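Local structure of Glucose/sorbosone dehydrogenases (Escherichia coli K12, 2G8S) at residues Asn205-Ala210 with Met304-Asp309. The protein belongs to the glucose/sorbosone dehydrogenase family and has a beta-propeller fold built of antiparallel sheets, with a bound calcium ion. Sequence-based numbering, arbitrary orientation.
With EDO (1,2-ethanediol), chain G.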
loop_
_atom_site.group_PDB
_atom_site.type_symbol
_atom_site.label_atom_id
_atom_site.label_comp_id
_atom_site.label_asym_id
_atom_site.label_seq_id
_atom_site.Cartn_x
_atom_site.Cartn_y
_atom_site.Cartn_z
ATOM N N ASN A 205 -7.073 3.670 -10.483
ATOM C CA ASN A 205 -8.159 3.078 -11.247
ATOM C C ASN A 205 -7.939 3.467 -12.710
ATOM O O ASN A 205 -7.939 4.657 -13.031
ATOM C CB ASN A 205 -9.503 3.577 -10.710
ATOM C CG ASN A 205 -10.693 3.055 -11.503
ATOM O OD1 ASN A 205 -10.656 2.974 -12.730
ATOM N ND2 ASN A 205 -11.763 2.712 -10.799
ATOM N N PRO A 206 -7.741 2.470 -13.595
ATOM C CA PRO A 206 -7.424 2.769 -14.996
ATOM C C PRO A 206 -8.617 3.255 -15.829
ATOM O O PRO A 206 -8.425 3.700 -16.968
ATOM C CB PRO A 206 -6.918 1.422 -15.523
ATOM C CG PRO A 206 -7.691 0.421 -14.746
ATOM C CD PRO A 206 -7.771 1.011 -13.351
ATOM N N TRP A 207 -9.822 3.160 -15.277
ATOM C CA TRP A 207 -11.040 3.586 -15.989
ATOM C C TRP A 207 -11.469 4.995 -15.605
ATOM O O TRP A 207 -12.095 5.701 -16.395
ATOM C CB TRP A 207 -12.171 2.596 -15.745
ATOM C CG TRP A 207 -11.766 1.217 -16.149
ATOM C CD1 TRP A 207 -11.569 0.760 -17.419
ATOM C CD2 TRP A 207 -11.478 0.123 -15.277
ATOM N NE1 TRP A 207 -11.192 -0.566 -17.394
ATOM C CE2 TRP A 207 -11.123 -0.978 -16.089
ATOM C CE3 TRP A 207 -11.483 -0.036 -13.887
ATOM C CZ2 TRP A 207 -10.785 -2.228 -15.549
ATOM C CZ3 TRP A 207 -11.146 -1.269 -13.358
ATOM C CH2 TRP A 207 -10.796 -2.346 -14.187
ATOM N N SER A 208 -11.106 5.411 -14.398
ATOM C CA SER A 208 -11.403 6.769 -13.955
ATOM C C SER A 208 -10.160 7.640 -13.816
ATOM O O SER A 208 -10.277 8.853 -13.584
ATOM C CB SER A 208 -12.156 6.731 -12.628
ATOM O OG SER A 208 -11.348 6.128 -11.634
ATOM N N ASN A 209 -8.986 7.023 -13.959
ATOM C CA ASN A 209 -7.704 7.696 -13.769
ATOM C C ASN A 209 -7.661 8.431 -12.443
ATOM O O ASN A 209 -7.264 9.596 -12.347
ATOM C CB ASN A 209 -7.364 8.622 -14.941
ATOM C CG ASN A 209 -6.192 8.116 -15.734
ATOM O OD1 ASN A 209 -5.095 8.670 -15.652
ATOM N ND2 ASN A 209 -6.395 7.029 -16.469
ATOM N N ALA A 210 -8.080 7.721 -11.408
ATOM C CA ALA A 210 -8.149 8.292 -10.077
ATOM C C ALA A 210 -7.627 7.289 -9.057
ATOM O O ALA A 210 -7.785 6.072 -9.221
ATOM C CB ALA A 210 -9.571 8.662 -9.755
HETATM N N MSE A 304 -13.617 -8.344 -6.807
HETATM C CA MSE A 304 -14.694 -7.362 -6.820
HETATM C C MSE A 304 -14.973 -6.852 -8.214
HETATM O O MSE A 304 -14.071 -6.775 -9.049
HETATM C CB MSE A 304 -14.361 -6.197 -5.893
HETATM C CG MSE A 304 -13.903 -6.645 -4.519
HETATM SE SE MSE A 304 -13.743 -5.230 -3.289
HETATM C CE MSE A 304 -15.663 -5.059 -2.844
ATOM N N SER A 305 -16.244 -6.525 -8.461
ATOM C CA SER A 305 -16.669 -5.933 -9.728
ATOM C C SER A 305 -16.595 -4.417 -9.584
ATOM O O SER A 305 -17.164 -3.854 -8.639
ATOM C CB SER A 305 -18.114 -6.336 -10.043
ATOM O OG SER A 305 -18.190 -7.686 -10.452
ATOM N N VAL A 306 -15.880 -3.763 -10.499
ATOM C CA VAL A 306 -15.747 -2.312 -10.468
ATOM C C VAL A 306 -16.751 -1.714 -11.451
ATOM O O VAL A 306 -16.809 -2.130 -12.610
ATOM C CB VAL A 306 -14.321 -1.858 -10.861
ATOM C CG1 VAL A 306 -14.202 -0.320 -10.824
ATOM C CG2 VAL A 306 -13.296 -2.482 -9.931
ATOM N N ASN A 307 -17.530 -0.747 -10.971
ATOM C CA ASN A 307 -18.640 -0.176 -11.730
ATOM C C ASN A 307 -18.593 1.342 -11.558
ATOM O O ASN A 307 -19.270 1.898 -10.691
ATOM C CB ASN A 307 -19.959 -0.770 -11.201
ATOM C CG ASN A 307 -21.198 -0.213 -11.894
ATOM O OD1 ASN A 307 -21.151 0.223 -13.047
ATOM N ND2 ASN A 307 -22.329 -0.249 -11.185
ATOM N N GLY A 308 -17.766 2.014 -12.357
ATOM C CA GLY A 308 -17.515 3.445 -12.148
ATOM C C GLY A 308 -16.896 3.653 -10.777
ATOM O O GLY A 308 -15.849 3.063 -10.463
ATOM N N ASP A 309 -17.550 4.462 -9.952
ATOM C CA ASP A 309 -17.064 4.737 -8.597
ATOM C C ASP A 309 -17.671 3.779 -7.578
ATOM O O ASP A 309 -17.474 3.945 -6.367
ATOM C CB ASP A 309 -17.372 6.187 -8.182
ATOM C CG ASP A 309 -16.497 7.208 -8.880
ATOM O OD1 ASP A 309 -15.513 6.822 -9.548
ATOM O OD2 ASP A 309 -16.803 8.416 -8.749
HETATM C C1 EDO G . -14.810 -0.330 -15.989
HETATM O O1 EDO G . -15.227 0.576 -17.014
HETATM C C2 EDO G . -15.725 -0.235 -14.782
HETATM O O2 EDO G . -15.801 1.119 -14.331
HETATM O O HOH W 1 -14.194 2.549 -12.480
HETATM O O HOH W 2 -12.812 6.700 -9.438
#
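Asn205 and Trp207 meet Val306 and Gly308 in a light, partly water-mediated contact between two neighbouring blades of the beta-propeller. The turn between strands 198-205 and 210-216 faces the end of strand 300-307. Direct touching is van der Waals and centres on one methyl. With chi1 at 180°, Val306 puts CG1 opposite its own N, and this branch reaches Trp207 CZ3 at 4.1 Å, oblique to the ring. It also lies 3.9 Å from Asn205 ND2. Phe278 and Trp212 also pack on Val306 and Asn205. Pro206 CG sits over the centre of one indole face, and C1 of a 1,2-ethanediol, probably from the crystallisation liquor, lies toward the rim of the other.

One water accepts from Asn205 ND2 (3.0 Å) and donates to Gly308 O (2.7 Å). It also bonds to O2 of the diol, which accepts from Gly308 N. A second water joins Ser208 OG to Asp309 OD1.

Within its own turn, Asn205 OD1 takes Trp207 N at 2.7 Å, nearly along C=O, and Ser208 N at 3.0 Å, well above the carbonyl plane. The first bond is an Asx turn, the pair an Asx motif; Asn209 and Ala210 both face Asn205, a G1 beta bulge. Together the bonds probably hold the amide's rotation, with ND2 turned to the water and Val306. The carboxamide thus orders its turn through oxygen and bridges to Gly308 through nitrogen and water.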